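Local coordinates for protein Baccell_00875 (Bacteroides cellulosilyticus DSM 14838, PDB 5NO8) that probably removes, as a member of an evolutionarily distinct polysaccharide lyase family, the L-rhamnose caps from glucuronic acid on complex arabinogalactan proteins, at residues Pro35-Ile40 and Glu89-Val94; Ser128-Gly133 and Gly230-Leu235; His166-Gly171 and Gln327-Cys332; Ala196-Glu201 and Tyr661-Asp666; Glu281-Cys286 and Phe320-Asn325. All blocks are in the same frame, centred on the assembly; numbering follows the deposited sequence. Where two conformers were deposited one is given.

Overall arrangement
Interactions 1 and 2 lie at the outer end of the N-terminal beta region, their centres about 18 Å apart, and meet where Trp90 packs on Phe129. Interactions 2 and 3 share the antiparallel sheet containing strands 122-131, 232-242 and 163-168. Interaction 3 connects this sheet to the separate sheet of strand 326-335, whose neighbour, strand 314-322, carries interaction 5. Interaction 4, about 12 Å from interaction 3 between centres, brings segment 661-666, near the end of the chain, back to strand 199-203. Along the chain, interaction 1 closes first, interactions 2, 3 and 4 interleave, and interaction 5 is nested inside both 3 and 4. The interleaved contacts thus hold together regions distant in sequence.

Interaction 1 (Pro35-Ile40 and Glu89-Val94); sequences PSTGAI and EWRIPV
An ST turn at Thr37 shapes the loop between strands 29-33 and 40-45 where it meets the chain leaving strand 84-90. Its hydrogen bond is local: Ala39 N donates to Thr37 OG1 over 3.2 Å, and the hydroxyl is brought there by a chi1 of 67°, which sets it between the backbone N and the carbonyl carbon. Gly38 suits the turn because its phi is 79°, a positive value that favours glycine. No conventional hydrogen bond joins the two segments. Instead the Thr37 CA hydrogen faces the Arg91 carbonyl, with Thr37 CA 3.2 Å from Arg91 O, a weak CH...O contact. Salt bridging falls to Asp68, which takes Arg91 NH1, while Tyr105 OH is hydrogen-bonded to Thr37 O. Van der Waals contact makes up the rest. Thr37 CG2 crosses the Arg91 chain obliquely, 4.1 Å from Arg91 CG, and within the second segment the neighbouring Ile92 lays CD1 above one face of the Arg91 guanidinium, towards its rim. Pro93, a rigid ring directed at the loop and backed by Val103 and Tyr105, sets its edge against two successive carbonyls: Pro93 CD is 3.4 Å from Ser36 O and 3.6 Å from Thr37 O.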
# COMPACT_ATOMS: atom_id res chain seq x y z
N PRO A 35 -6.73 8.77 33.30
CA PRO A 35 -7.47 9.66 34.21
C PRO A 35 -7.10 11.14 34.15
O PRO A 35 -7.89 11.97 34.64
CB PRO A 35 -7.14 9.08 35.62
CG PRO A 35 -5.82 8.45 35.45
CD PRO A 35 -5.77 7.91 34.03
N SER A 36 -5.96 11.48 33.55
CA SER A 36 -5.54 12.88 33.41
C SER A 36 -5.96 13.52 32.09
O SER A 36 -6.14 14.75 32.04
CB SER A 36 -4.02 13.00 33.52
OG SER A 36 -3.54 12.44 34.72
N THR A 37 -6.04 12.73 31.01
CA THR A 37 -6.40 13.26 29.68
C THR A 37 -7.79 12.88 29.22
O THR A 37 -8.35 13.55 28.37
CB THR A 37 -5.38 12.82 28.59
OG1 THR A 37 -5.48 11.42 28.40
CG2 THR A 37 -3.94 13.19 28.92
N GLY A 38 -8.35 11.79 29.76
CA GLY A 38 -9.59 11.23 29.29
C GLY A 38 -9.50 10.37 28.03
O GLY A 38 -10.51 9.85 27.59
N ALA A 39 -8.30 10.22 27.47
CA ALA A 39 -8.09 9.36 26.30
C ALA A 39 -8.24 7.88 26.63
O ALA A 39 -8.05 7.46 27.78
CB ALA A 39 -6.71 9.57 25.74
N ILE A 40 -8.54 7.08 25.63
CA ILE A 40 -8.46 5.64 25.77
C ILE A 40 -7.01 5.25 25.65
O ILE A 40 -6.41 5.38 24.59
CB ILE A 40 -9.31 4.91 24.72
CG1 ILE A 40 -10.76 5.26 24.94
CG2 ILE A 40 -9.06 3.39 24.82
CD1 ILE A 40 -11.71 4.80 23.86
N GLU A 89 -5.39 22.06 20.61
CA GLU A 89 -5.29 20.61 20.77
C GLU A 89 -5.98 20.33 22.09
O GLU A 89 -5.65 21.00 23.09
CB GLU A 89 -3.83 20.15 20.83
CG GLU A 89 -3.02 20.47 19.58
CD GLU A 89 -1.53 20.23 19.77
OE1 GLU A 89 -0.86 21.05 20.45
OE2 GLU A 89 -1.02 19.22 19.24
N TRP A 90 -6.97 19.45 22.11
CA TRP A 90 -7.60 19.11 23.39
C TRP A 90 -6.82 18.00 24.04
O TRP A 90 -6.42 17.03 23.38
CB TRP A 90 -9.12 18.84 23.28
CG TRP A 90 -9.62 17.64 22.54
CD1 TRP A 90 -9.92 16.40 23.08
CD2 TRP A 90 -10.00 17.58 21.17
NE1 TRP A 90 -10.43 15.59 22.11
CE2 TRP A 90 -10.50 16.27 20.93
CE3 TRP A 90 -9.98 18.50 20.11
CZ2 TRP A 90 -10.95 15.87 19.66
CZ3 TRP A 90 -10.44 18.08 18.85
CH2 TRP A 90 -10.90 16.78 18.65
N ARG A 91 -6.54 18.17 25.33
CA ARG A 91 -5.73 17.21 26.06
C ARG A 91 -6.12 17.14 27.54
O ARG A 91 -6.10 16.06 28.10
CB ARG A 91 -4.23 17.56 25.96
CG ARG A 91 -3.34 16.48 26.59
CD ARG A 91 -1.85 16.77 26.40
NE ARG A 91 -1.44 17.77 27.37
CZ ARG A 91 -1.02 17.53 28.61
NH1 ARG A 91 -0.88 16.29 29.09
NH2 ARG A 91 -0.72 18.56 29.38
N ILE A 92 -6.47 18.26 28.15
CA ILE A 92 -6.83 18.29 29.59
C ILE A 92 -8.31 18.64 29.71
O ILE A 92 -8.70 19.74 29.40
CB ILE A 92 -5.99 19.32 30.35
CG1 ILE A 92 -4.47 19.02 30.20
CG2 ILE A 92 -6.42 19.41 31.81
CD1 ILE A 92 -4.04 17.63 30.66
N PRO A 93 -9.13 17.69 30.19
CA PRO A 93 -10.54 17.93 30.33
C PRO A 93 -10.85 18.98 31.38
O PRO A 93 -10.09 19.14 32.35
CB PRO A 93 -11.10 16.58 30.80
CG PRO A 93 -10.00 15.62 30.80
CD PRO A 93 -8.73 16.33 30.59
N VAL A 94 -11.96 19.67 31.18
CA VAL A 94 -12.57 20.48 32.23
C VAL A 94 -13.43 19.62 33.15
O VAL A 94 -13.62 19.97 34.30
CB VAL A 94 -13.35 21.70 31.70
CG1 VAL A 94 -12.43 22.60 30.90
CG2 VAL A 94 -14.55 21.33 30.88

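Interaction 2 (Ser128-Gly133 and Gly230-Leu235); sequences SFTNEG and GESYSL
Ser232 holds its OG anti to the backbone N (chi1 -159°), while Thr130 turns OG1 beside its own backbone N and anti to the carbonyl carbon (chi1 -53°); together these torsions bring the two hydroxyls to 3.0 Å, OG1 of Thr130 from OG of Ser232, on the face they share with Ser128 and Ser234. The Ser232 hydroxyl also donates to the backbone, its OG lying 3.0 Å from Phe129 O and standing 72° out of the carbonyl plane. That oxygen is therefore gripped twice, because Tyr233 N reaches Phe129 O in the carbonyl plane at 2.8 Å. The reciprocal bond, Phe129 N to Tyr233 O, is also 2.8 Å, so Phe129 and Tyr233 form the hydrogen-bonded pair of an antiparallel sheet, flanked by the non-hydrogen-bonded pairs Ser128-Ser234 and Thr130-Ser232. Beyond them Asn131 N donates to Glu231 O and Gly230 N to Asn131 O, each nearly along the C=O axis. Asn131 closes the strand with an Asx turn, its OD1 taking Gly133 N, while ND2 serves Leu227 O and Glu135 O. Across the other face Phe129, a buried aromatic, meets Tyr233 O at its ring edge and packs on Ile112 and Leu222. An alanine at Thr130 would probably leave Ser232 OG without its hydroxyl neighbour and thin the packing against Glu231 O. In this strand pair, then, hydroxyls share one face and aromatic rings the other, and Ser232 adds a second bond to Phe129 O.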
# COMPACT_ATOMS: atom_id res chain seq x y z
N SER A 128 -19.21 15.51 20.27
CA SER A 128 -19.94 16.66 19.83
C SER A 128 -19.05 17.87 19.97
O SER A 128 -18.39 18.02 21.01
CB SER A 128 -21.24 16.82 20.60
OG SER A 128 -20.94 16.97 21.94
N PHE A 129 -19.06 18.71 18.95
CA PHE A 129 -18.27 19.93 18.90
C PHE A 129 -19.27 21.07 18.87
O PHE A 129 -20.05 21.17 17.92
CB PHE A 129 -17.41 19.95 17.65
CG PHE A 129 -16.44 18.82 17.57
CD1 PHE A 129 -16.86 17.57 17.14
CD2 PHE A 129 -15.13 18.98 17.98
CE1 PHE A 129 -15.98 16.52 17.08
CE2 PHE A 129 -14.24 17.91 17.94
CZ PHE A 129 -14.67 16.68 17.50
N THR A 130 -19.25 21.92 19.89
CA THR A 130 -20.23 22.99 20.00
C THR A 130 -19.55 24.35 20.06
O THR A 130 -18.61 24.52 20.81
CB THR A 130 -21.13 22.82 21.24
OG1 THR A 130 -21.69 21.49 21.22
CG2 THR A 130 -22.24 23.85 21.27
N ASN A 131 -20.06 25.30 19.28
CA ASN A 131 -19.62 26.69 19.39
C ASN A 131 -20.38 27.35 20.53
O ASN A 131 -21.55 27.69 20.39
CB ASN A 131 -19.85 27.44 18.09
CG ASN A 131 -19.38 28.88 18.16
OD1 ASN A 131 -18.72 29.30 19.12
ND2 ASN A 131 -19.71 29.64 17.14
N GLU A 132 -19.68 27.52 21.65
CA GLU A 132 -20.24 28.22 22.83
C GLU A 132 -19.95 29.72 22.86
O GLU A 132 -20.26 30.42 23.84
CB GLU A 132 -19.69 27.56 24.10
CG GLU A 132 -20.12 26.12 24.30
CD GLU A 132 -21.61 25.97 24.60
OE1 GLU A 132 -22.26 26.94 25.02
OE2 GLU A 132 -22.13 24.85 24.44
N GLY A 133 -19.34 30.23 21.80
CA GLY A 133 -18.98 31.64 21.70
C GLY A 133 -20.09 32.53 21.19
O GLY A 133 -21.21 32.07 20.96
N GLY A 230 -24.01 28.42 19.39
CA GLY A 230 -24.92 27.38 19.86
C GLY A 230 -25.04 26.14 18.98
O GLY A 230 -25.67 25.16 19.42
N GLU A 231 -24.44 26.14 17.78
CA GLU A 231 -24.54 25.02 16.85
C GLU A 231 -23.49 23.99 17.15
O GLU A 231 -22.39 24.32 17.64
CB GLU A 231 -24.33 25.45 15.41
CG GLU A 231 -25.49 26.24 14.83
CD GLU A 231 -25.41 26.39 13.32
OE1 GLU A 231 -26.50 26.67 12.78
OE2 GLU A 231 -24.30 26.25 12.67
N SER A 232 -23.82 22.74 16.84
CA SER A 232 -22.96 21.62 17.11
C SER A 232 -22.73 20.82 15.83
O SER A 232 -23.47 20.98 14.85
CB SER A 232 -23.60 20.74 18.18
OG SER A 232 -22.63 19.93 18.80
N TYR A 233 -21.65 20.06 15.85
CA TYR A 233 -21.41 18.96 14.91
C TYR A 233 -21.20 17.69 15.73
O TYR A 233 -20.47 17.71 16.74
CB TYR A 233 -20.18 19.25 14.08
CG TYR A 233 -19.94 18.17 13.05
CD1 TYR A 233 -20.70 18.15 11.88
CD2 TYR A 233 -19.01 17.17 13.26
CE1 TYR A 233 -20.51 17.15 10.91
CE2 TYR A 233 -18.81 16.16 12.31
CZ TYR A 233 -19.56 16.18 11.13
OH TYR A 233 -19.39 15.19 10.18
N SER A 234 -21.84 16.60 15.32
CA SER A 234 -21.70 15.32 16.00
C SER A 234 -21.07 14.25 15.11
O SER A 234 -21.42 14.09 13.94
CB SER A 234 -23.03 14.79 16.53
OG SER A 234 -24.09 15.11 15.65
N LEU A 235 -20.16 13.51 15.71
CA LEU A 235 -19.53 12.36 15.09
C LEU A 235 -19.76 11.20 16.05
O LEU A 235 -19.49 11.33 17.25
CB LEU A 235 -18.07 12.61 14.92
CG LEU A 235 -17.19 11.42 14.54
CD1 LEU A 235 -17.39 11.06 13.08
CD2 LEU A 235 -15.73 11.71 14.85

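Interaction 3 (His166-Gly171 and Gln327-Cys332); sequences HIWKGG and QTHADC
Residues 166-168 and 327-332 run at 114° to each other, their axes 11.7 Å apart at the closest; they belong to strands 163-168 and 326-335 of two different sheets, which side chains and a loop bridge without strand pairing here. The loop turns through an inverse gamma turn centred on Lys169, and Gly171 fits because a CB there would clash with Gln327 O. Thr328 OG1 donates to Gly170 O over 2.6 Å. A water ties the group together, accepting from Trp168 NE1 at 2.9 Å and donating both to Thr328 OG1 and to His329 O, the latter 2.7 Å away. His329, its ring set between the backbone N and carbonyl carbon (chi1 82°), takes Trp168 CZ2 over one face, towards the rim, 3.7 Å from His329 CE1; the two ring planes are 31° apart. An alanine at His329 would probably leave the indole less well packed and Asp331 without its local donor. At the imidazole edge Lys169 O lies 3.3 Å from His329 CE1, while the adjacent NE2 of His329 donates to Asp331 OD2 over 3.0 Å, meeting that oxygen from above the carboxylate plane.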
# COMPACT_ATOMS: atom_id res chain seq x y z
N HIS A 166 -6.86 -0.75 7.93
CA HIS A 166 -7.41 -0.42 6.61
C HIS A 166 -8.38 0.71 6.81
O HIS A 166 -9.50 0.50 7.30
CB HIS A 166 -8.06 -1.65 6.03
CG HIS A 166 -7.07 -2.76 5.81
ND1 HIS A 166 -5.98 -2.61 4.99
CD2 HIS A 166 -6.96 -3.99 6.39
CE1 HIS A 166 -5.25 -3.71 5.04
NE2 HIS A 166 -5.83 -4.57 5.87
N ILE A 167 -7.94 1.90 6.42
CA ILE A 167 -8.70 3.13 6.64
C ILE A 167 -9.47 3.47 5.37
O ILE A 167 -8.87 3.46 4.30
CB ILE A 167 -7.77 4.30 6.97
CG1 ILE A 167 -6.88 3.94 8.17
CG2 ILE A 167 -8.58 5.57 7.26
CD1 ILE A 167 -5.72 4.89 8.32
N TRP A 168 -10.76 3.73 5.49
CA TRP A 168 -11.55 4.23 4.37
C TRP A 168 -12.15 5.57 4.73
O TRP A 168 -13.02 5.66 5.62
CB TRP A 168 -12.63 3.27 3.91
CG TRP A 168 -13.39 3.81 2.73
CD1 TRP A 168 -14.74 3.82 2.58
CD2 TRP A 168 -12.84 4.45 1.56
NE1 TRP A 168 -15.07 4.43 1.40
CE2 TRP A 168 -13.94 4.80 0.74
CE3 TRP A 168 -11.54 4.71 1.11
CZ2 TRP A 168 -13.78 5.44 -0.50
CZ3 TRP A 168 -11.39 5.37 -0.12
CH2 TRP A 168 -12.52 5.71 -0.91
N LYS A 169 -11.69 6.59 4.00
CA LYS A 169 -12.18 7.96 4.15
C LYS A 169 -13.52 8.17 3.45
O LYS A 169 -13.70 9.10 2.66
CB LYS A 169 -11.11 8.96 3.66
CG LYS A 169 -10.76 8.85 2.18
CD LYS A 169 -9.68 9.85 1.75
CE LYS A 169 -9.53 9.78 0.23
NZ LYS A 169 -8.50 10.69 -0.29
N GLY A 170 -14.49 7.34 3.77
CA GLY A 170 -15.75 7.29 3.03
C GLY A 170 -16.85 8.20 3.52
O GLY A 170 -18.04 7.86 3.35
N GLY A 171 -16.50 9.32 4.12
CA GLY A 171 -17.52 10.31 4.52
C GLY A 171 -18.43 9.74 5.60
O GLY A 171 -17.95 9.29 6.65
N GLN A 327 -23.53 10.97 2.86
CA GLN A 327 -22.82 10.88 1.60
C GLN A 327 -21.62 9.99 1.73
O GLN A 327 -20.98 9.93 2.77
CB GLN A 327 -22.39 12.23 1.04
CG GLN A 327 -21.36 12.98 1.85
CD GLN A 327 -21.00 14.31 1.20
OE1 GLN A 327 -21.37 15.37 1.71
NE2 GLN A 327 -20.29 14.26 0.08
N THR A 328 -21.33 9.33 0.63
CA THR A 328 -20.09 8.55 0.54
C THR A 328 -19.66 8.52 -0.91
O THR A 328 -20.38 9.04 -1.77
CB THR A 328 -20.24 7.14 1.18
OG1 THR A 328 -18.97 6.49 1.31
CG2 THR A 328 -21.18 6.22 0.43
N HIS A 329 -18.51 7.93 -1.19
CA HIS A 329 -17.95 7.96 -2.53
C HIS A 329 -17.10 6.74 -2.90
O HIS A 329 -16.81 5.88 -2.06
CB HIS A 329 -17.13 9.25 -2.70
CG HIS A 329 -15.73 9.17 -2.15
ND1 HIS A 329 -15.46 9.19 -0.80
CD2 HIS A 329 -14.54 9.02 -2.78
CE1 HIS A 329 -14.15 9.11 -0.63
NE2 HIS A 329 -13.57 9.01 -1.81
N ALA A 330 -16.77 6.70 -4.18
CA ALA A 330 -15.75 5.83 -4.75
C ALA A 330 -14.81 6.63 -5.63
O ALA A 330 -15.24 7.60 -6.27
CB ALA A 330 -16.39 4.72 -5.56
N ASP A 331 -13.53 6.23 -5.66
CA ASP A 331 -12.50 6.91 -6.47
C ASP A 331 -12.05 5.97 -7.61
O ASP A 331 -11.51 4.89 -7.34
CB ASP A 331 -11.29 7.27 -5.63
CG ASP A 331 -11.60 8.28 -4.54
OD1 ASP A 331 -12.21 9.33 -4.86
OD2 ASP A 331 -11.21 8.02 -3.36
N CYS A 332 -12.28 6.39 -8.85
CA CYS A 332 -11.91 5.65 -10.04
C CYS A 332 -11.01 6.51 -10.92
O CYS A 332 -10.96 7.74 -10.80
CB CYS A 332 -13.14 5.25 -10.85
SG CYS A 332 -14.23 4.18 -9.91
O HOH W 1 -17.70 4.50 0.11

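Interaction 4 (Ala196-Glu201 and Tyr661-Asp666); sequences AIRNYE and YPYKID
Arg198 presents its guanidinium edge-on to the Tyr663 ring, the two planes 81° apart, so that NH1 sits over the ring centre, Arg198 NH1 being 3.7 Å from Tyr663 CG. This is a cation-pi contact, with Arg198 CZ 4.3 Å from the centroid of the Tyr663 ring. The extended arginine chain suits the reach, and its NE is held by Leu222 O. The opposite face of the tyrosine is met by CG of its neighbour Lys664, towards the rim, and the phenol OH is tied to Asp141, which also forms a salt bridge with Lys664 NZ. Glu201 lies beside Tyr663, pointing the same way, with Glu201 CG at the ring edge 3.8 Å from Tyr663 CD2; its OE2 is bound by Tyr76. Asn199 crosses Tyr663 at about a right angle, Asn199 CG coming within 3.5 Å of Tyr663 CB. Tyr200 stands at about a right angle to Tyr661, Tyr200 CE1 lying at that ring's edge 3.8 Å from Tyr661 CE2, while Pro662 CA sits over the Tyr200 face. On the backbone, Tyr663 N donates to Tyr200 O over 3.0 Å, nearly along the C=O axis. The core of the site is thus a cation-pi contact backed on the opposite face by an aliphatic CH2, at the junction where strand 199-203 of the N-terminal beta region meets segment 661-666, which follows the helical half.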
# COMPACT_ATOMS: atom_id res chain seq x y z
N ALA A 196 -19.15 12.31 9.71
CA ALA A 196 -18.32 11.85 8.59
C ALA A 196 -16.84 11.95 8.89
O ALA A 196 -16.40 12.77 9.70
CB ALA A 196 -18.65 12.64 7.34
N ILE A 197 -16.08 11.11 8.20
CA ILE A 197 -14.62 11.21 8.18
C ILE A 197 -14.24 11.41 6.71
O ILE A 197 -14.59 10.60 5.84
CB ILE A 197 -13.92 9.99 8.79
CG1 ILE A 197 -14.20 9.88 10.29
CG2 ILE A 197 -12.41 10.00 8.54
CD1 ILE A 197 -13.72 11.06 11.11
N ARG A 198 -13.55 12.51 6.44
CA ARG A 198 -13.20 12.90 5.07
C ARG A 198 -11.79 12.51 4.63
O ARG A 198 -11.50 12.49 3.45
CB ARG A 198 -13.39 14.40 4.87
CG ARG A 198 -12.37 15.23 5.60
CD ARG A 198 -12.06 16.60 5.02
NE ARG A 198 -11.24 17.32 6.01
CZ ARG A 198 -9.90 17.41 6.02
NH1 ARG A 198 -9.14 16.87 5.06
NH2 ARG A 198 -9.28 18.07 7.02
N ASN A 199 -10.90 12.28 5.59
CA ASN A 199 -9.52 11.92 5.27
C ASN A 199 -8.82 11.47 6.53
O ASN A 199 -9.45 11.32 7.57
CB ASN A 199 -8.78 13.13 4.65
CG ASN A 199 -7.86 12.70 3.52
OD1 ASN A 199 -7.17 11.71 3.66
ND2 ASN A 199 -7.88 13.44 2.39
N TYR A 200 -7.54 11.20 6.43
CA TYR A 200 -6.74 10.97 7.62
C TYR A 200 -5.35 11.56 7.47
O TYR A 200 -4.89 11.83 6.37
CB TYR A 200 -6.67 9.49 7.98
CG TYR A 200 -5.85 8.64 7.03
CD1 TYR A 200 -6.42 8.14 5.87
CD2 TYR A 200 -4.51 8.33 7.29
CE1 TYR A 200 -5.71 7.35 5.00
CE2 TYR A 200 -3.77 7.52 6.42
CZ TYR A 200 -4.38 7.06 5.26
OH TYR A 200 -3.71 6.26 4.36
N GLU A 201 -4.69 11.76 8.60
CA GLU A 201 -3.34 12.26 8.65
C GLU A 201 -2.48 11.28 9.39
O GLU A 201 -2.96 10.46 10.16
CB GLU A 201 -3.30 13.58 9.39
CG GLU A 201 -3.92 14.71 8.62
CD GLU A 201 -4.02 15.97 9.46
OE1 GLU A 201 -3.00 16.67 9.57
OE2 GLU A 201 -5.12 16.23 10.03
N TYR A 661 -0.35 9.16 0.04
CA TYR A 661 -1.80 9.07 0.10
C TYR A 661 -2.53 9.95 1.15
O TYR A 661 -3.58 10.53 0.83
CB TYR A 661 -2.23 7.60 0.23
CG TYR A 661 -3.71 7.40 0.14
CD1 TYR A 661 -4.35 7.30 -1.10
CD2 TYR A 661 -4.50 7.37 1.28
CE1 TYR A 661 -5.72 7.17 -1.18
CE2 TYR A 661 -5.88 7.22 1.21
CZ TYR A 661 -6.48 7.12 -0.02
OH TYR A 661 -7.82 7.00 -0.10
N PRO A 662 -2.04 9.99 2.40
CA PRO A 662 -2.80 10.74 3.41
C PRO A 662 -2.95 12.21 3.11
O PRO A 662 -2.21 12.76 2.30
CB PRO A 662 -1.99 10.55 4.70
CG PRO A 662 -1.14 9.36 4.44
CD PRO A 662 -0.82 9.40 2.98
N TYR A 663 -3.87 12.86 3.80
CA TYR A 663 -4.11 14.28 3.64
C TYR A 663 -2.84 15.06 3.92
O TYR A 663 -2.44 15.93 3.14
CB TYR A 663 -5.24 14.69 4.59
CG TYR A 663 -5.50 16.18 4.70
CD1 TYR A 663 -5.79 16.95 3.59
CD2 TYR A 663 -5.55 16.78 5.93
CE1 TYR A 663 -6.06 18.31 3.69
CE2 TYR A 663 -5.79 18.14 6.08
CZ TYR A 663 -6.05 18.90 4.96
OH TYR A 663 -6.28 20.26 5.14
N LYS A 664 -2.24 14.78 5.07
CA LYS A 664 -0.98 15.36 5.49
C LYS A 664 -0.18 14.35 6.27
O LYS A 664 -0.71 13.37 6.81
CB LYS A 664 -1.20 16.59 6.38
CG LYS A 664 -1.84 17.77 5.66
CD LYS A 664 -2.16 18.93 6.57
CE LYS A 664 -2.67 20.11 5.75
NZ LYS A 664 -3.03 21.29 6.57
N ILE A 665 1.12 14.59 6.29
CA ILE A 665 2.06 13.80 7.08
C ILE A 665 2.88 14.78 7.88
O ILE A 665 3.63 15.62 7.33
CB ILE A 665 2.95 12.95 6.16
CG1 ILE A 665 2.09 11.95 5.35
CG2 ILE A 665 4.00 12.22 6.99
CD1 ILE A 665 2.69 11.59 4.02
N ASP A 666 2.73 14.73 9.21
CA ASP A 666 3.39 15.67 10.13
C ASP A 666 3.17 17.13 9.74
O ASP A 666 4.08 17.96 9.84
CB ASP A 666 4.89 15.36 10.27
CG ASP A 666 5.15 14.21 11.22
OD1 ASP A 666 4.64 14.22 12.36
OD2 ASP A 666 5.82 13.25 10.78
O HOH W 2 -6.28 10.63 1.42

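Interaction 5 (Glu281-Cys286 and Phe320-Asn325); sequences EPLEAC and FYYNGN
From its CB outward, Cys286 lies against three successive residues of strand 314-322. Cys286 CB is 4.4 Å from Tyr322 CB and 4.0 Å from Tyr321 O. Chi1 is -176°, so SG swings anti to the backbone N and heads for the Phe320 ring, which it meets at the edge: Cys286 SG is 3.9 Å from Phe320 CD1, a sulfur-aromatic contact 75° off the ring normal. A small, polarisable thiol suits this slot beside Cys304. At the root of the same residue the Cys286 CA hydrogen faces the strand, with Cys286 CA 3.2 Å from Tyr321 O. Next to it Leu283 brings CD2 to 3.9 Å from Tyr322 CD2, a branched side chain filling buried space beside Val258. The backbone bond that fixes the segments is Asn323 N to Glu284 O, 2.9 Å long and within the carbonyl plane. A water then links Ala285 O to Gly324 N, accepting from the amide and donating to the carbonyl; Gly324 suits its positive phi of 84°. The turn before strand 287-290 is thus probably held by a combination: apolar contacts at Leu283 and Cys286, with one direct amide bond and one water bridge at the more exposed end.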
# COMPACT_ATOMS: atom_id res chain seq x y z
N GLU A 281 -31.06 -2.21 4.67
CA GLU A 281 -32.43 -1.91 4.23
C GLU A 281 -32.40 -0.91 3.06
O GLU A 281 -31.42 -0.19 2.90
CB GLU A 281 -33.24 -1.28 5.38
CG GLU A 281 -33.18 -2.03 6.72
CD GLU A 281 -33.87 -3.39 6.70
OE1 GLU A 281 -34.27 -3.88 5.62
OE2 GLU A 281 -34.02 -3.98 7.79
N PRO A 282 -33.48 -0.87 2.25
CA PRO A 282 -33.56 0.14 1.18
C PRO A 282 -33.23 1.57 1.63
O PRO A 282 -33.67 2.02 2.69
CB PRO A 282 -35.03 0.03 0.72
CG PRO A 282 -35.37 -1.40 0.96
CD PRO A 282 -34.67 -1.75 2.25
N LEU A 283 -32.42 2.26 0.85
CA LEU A 283 -32.08 3.64 1.12
C LEU A 283 -33.23 4.54 0.73
O LEU A 283 -33.97 4.22 -0.20
CB LEU A 283 -30.85 4.05 0.32
CG LEU A 283 -29.59 3.28 0.69
CD1 LEU A 283 -28.44 3.76 -0.18
CD2 LEU A 283 -29.25 3.43 2.16
N GLU A 284 -33.38 5.64 1.45
CA GLU A 284 -34.34 6.70 1.10
C GLU A 284 -33.66 7.85 0.34
O GLU A 284 -32.55 8.33 0.71
CB GLU A 284 -35.14 7.17 2.33
CG GLU A 284 -34.39 7.96 3.39
CD GLU A 284 -34.78 7.61 4.84
OE1 GLU A 284 -35.98 7.34 5.11
OE2 GLU A 284 -33.88 7.60 5.73
N ALA A 285 -34.30 8.24 -0.76
CA ALA A 285 -33.90 9.37 -1.56
C ALA A 285 -32.42 9.28 -1.92
O ALA A 285 -31.64 10.20 -1.63
CB ALA A 285 -34.20 10.65 -0.80
N CYS A 286 -32.03 8.16 -2.54
CA CYS A 286 -30.64 7.95 -2.94
C CYS A 286 -30.41 8.57 -4.30
O CYS A 286 -31.16 8.29 -5.23
CB CYS A 286 -30.30 6.49 -3.00
SG CYS A 286 -28.54 6.22 -3.39
N PHE A 320 -22.46 9.04 -3.69
CA PHE A 320 -23.85 8.71 -3.35
C PHE A 320 -24.35 9.60 -2.21
O PHE A 320 -23.63 9.87 -1.25
CB PHE A 320 -23.99 7.26 -2.92
CG PHE A 320 -23.83 6.29 -4.03
CD1 PHE A 320 -24.91 5.91 -4.81
CD2 PHE A 320 -22.58 5.76 -4.32
CE1 PHE A 320 -24.76 5.03 -5.86
CE2 PHE A 320 -22.42 4.87 -5.36
CZ PHE A 320 -23.50 4.49 -6.13
N TYR A 321 -25.60 10.03 -2.32
CA TYR A 321 -26.24 10.89 -1.33
C TYR A 321 -27.50 10.16 -0.94
O TYR A 321 -28.25 9.71 -1.82
CB TYR A 321 -26.59 12.25 -1.91
CG TYR A 321 -25.38 13.00 -2.39
CD1 TYR A 321 -24.63 13.80 -1.52
CD2 TYR A 321 -24.93 12.85 -3.69
CE1 TYR A 321 -23.50 14.46 -1.96
CE2 TYR A 321 -23.80 13.50 -4.13
CZ TYR A 321 -23.10 14.29 -3.26
OH TYR A 321 -21.97 14.89 -3.73
N TYR A 322 -27.74 10.00 0.36
CA TYR A 322 -28.80 9.10 0.84
C TYR A 322 -29.25 9.49 2.25
O TYR A 322 -28.53 10.16 2.98
CB TYR A 322 -28.38 7.61 0.79
CG TYR A 322 -27.12 7.31 1.54
CD1 TYR A 322 -25.88 7.66 1.01
CD2 TYR A 322 -27.15 6.71 2.79
CE1 TYR A 322 -24.71 7.45 1.73
CE2 TYR A 322 -25.99 6.47 3.49
CZ TYR A 322 -24.76 6.85 2.95
OH TYR A 322 -23.59 6.66 3.70
N ASN A 323 -30.46 9.06 2.58
CA ASN A 323 -31.02 9.21 3.95
C ASN A 323 -30.96 10.64 4.50
O ASN A 323 -30.59 10.89 5.65
CB ASN A 323 -30.36 8.19 4.91
CG ASN A 323 -30.66 6.75 4.54
OD1 ASN A 323 -30.13 5.80 5.16
ND2 ASN A 323 -31.44 6.55 3.52
N GLY A 324 -31.25 11.58 3.62
CA GLY A 324 -31.37 12.99 4.00
C GLY A 324 -30.07 13.75 4.04
O GLY A 324 -29.99 14.81 3.44
N ASN A 325 -29.09 13.26 4.79
CA ASN A 325 -27.86 14.01 4.98
C ASN A 325 -26.57 13.18 4.94
O ASN A 325 -25.53 13.63 5.43
CB ASN A 325 -27.95 14.76 6.32
CG ASN A 325 -27.90 13.84 7.53
OD1 ASN A 325 -28.14 12.65 7.45
ND2 ASN A 325 -27.56 14.42 8.67
O HOH W 3 -31.42 11.80 0.79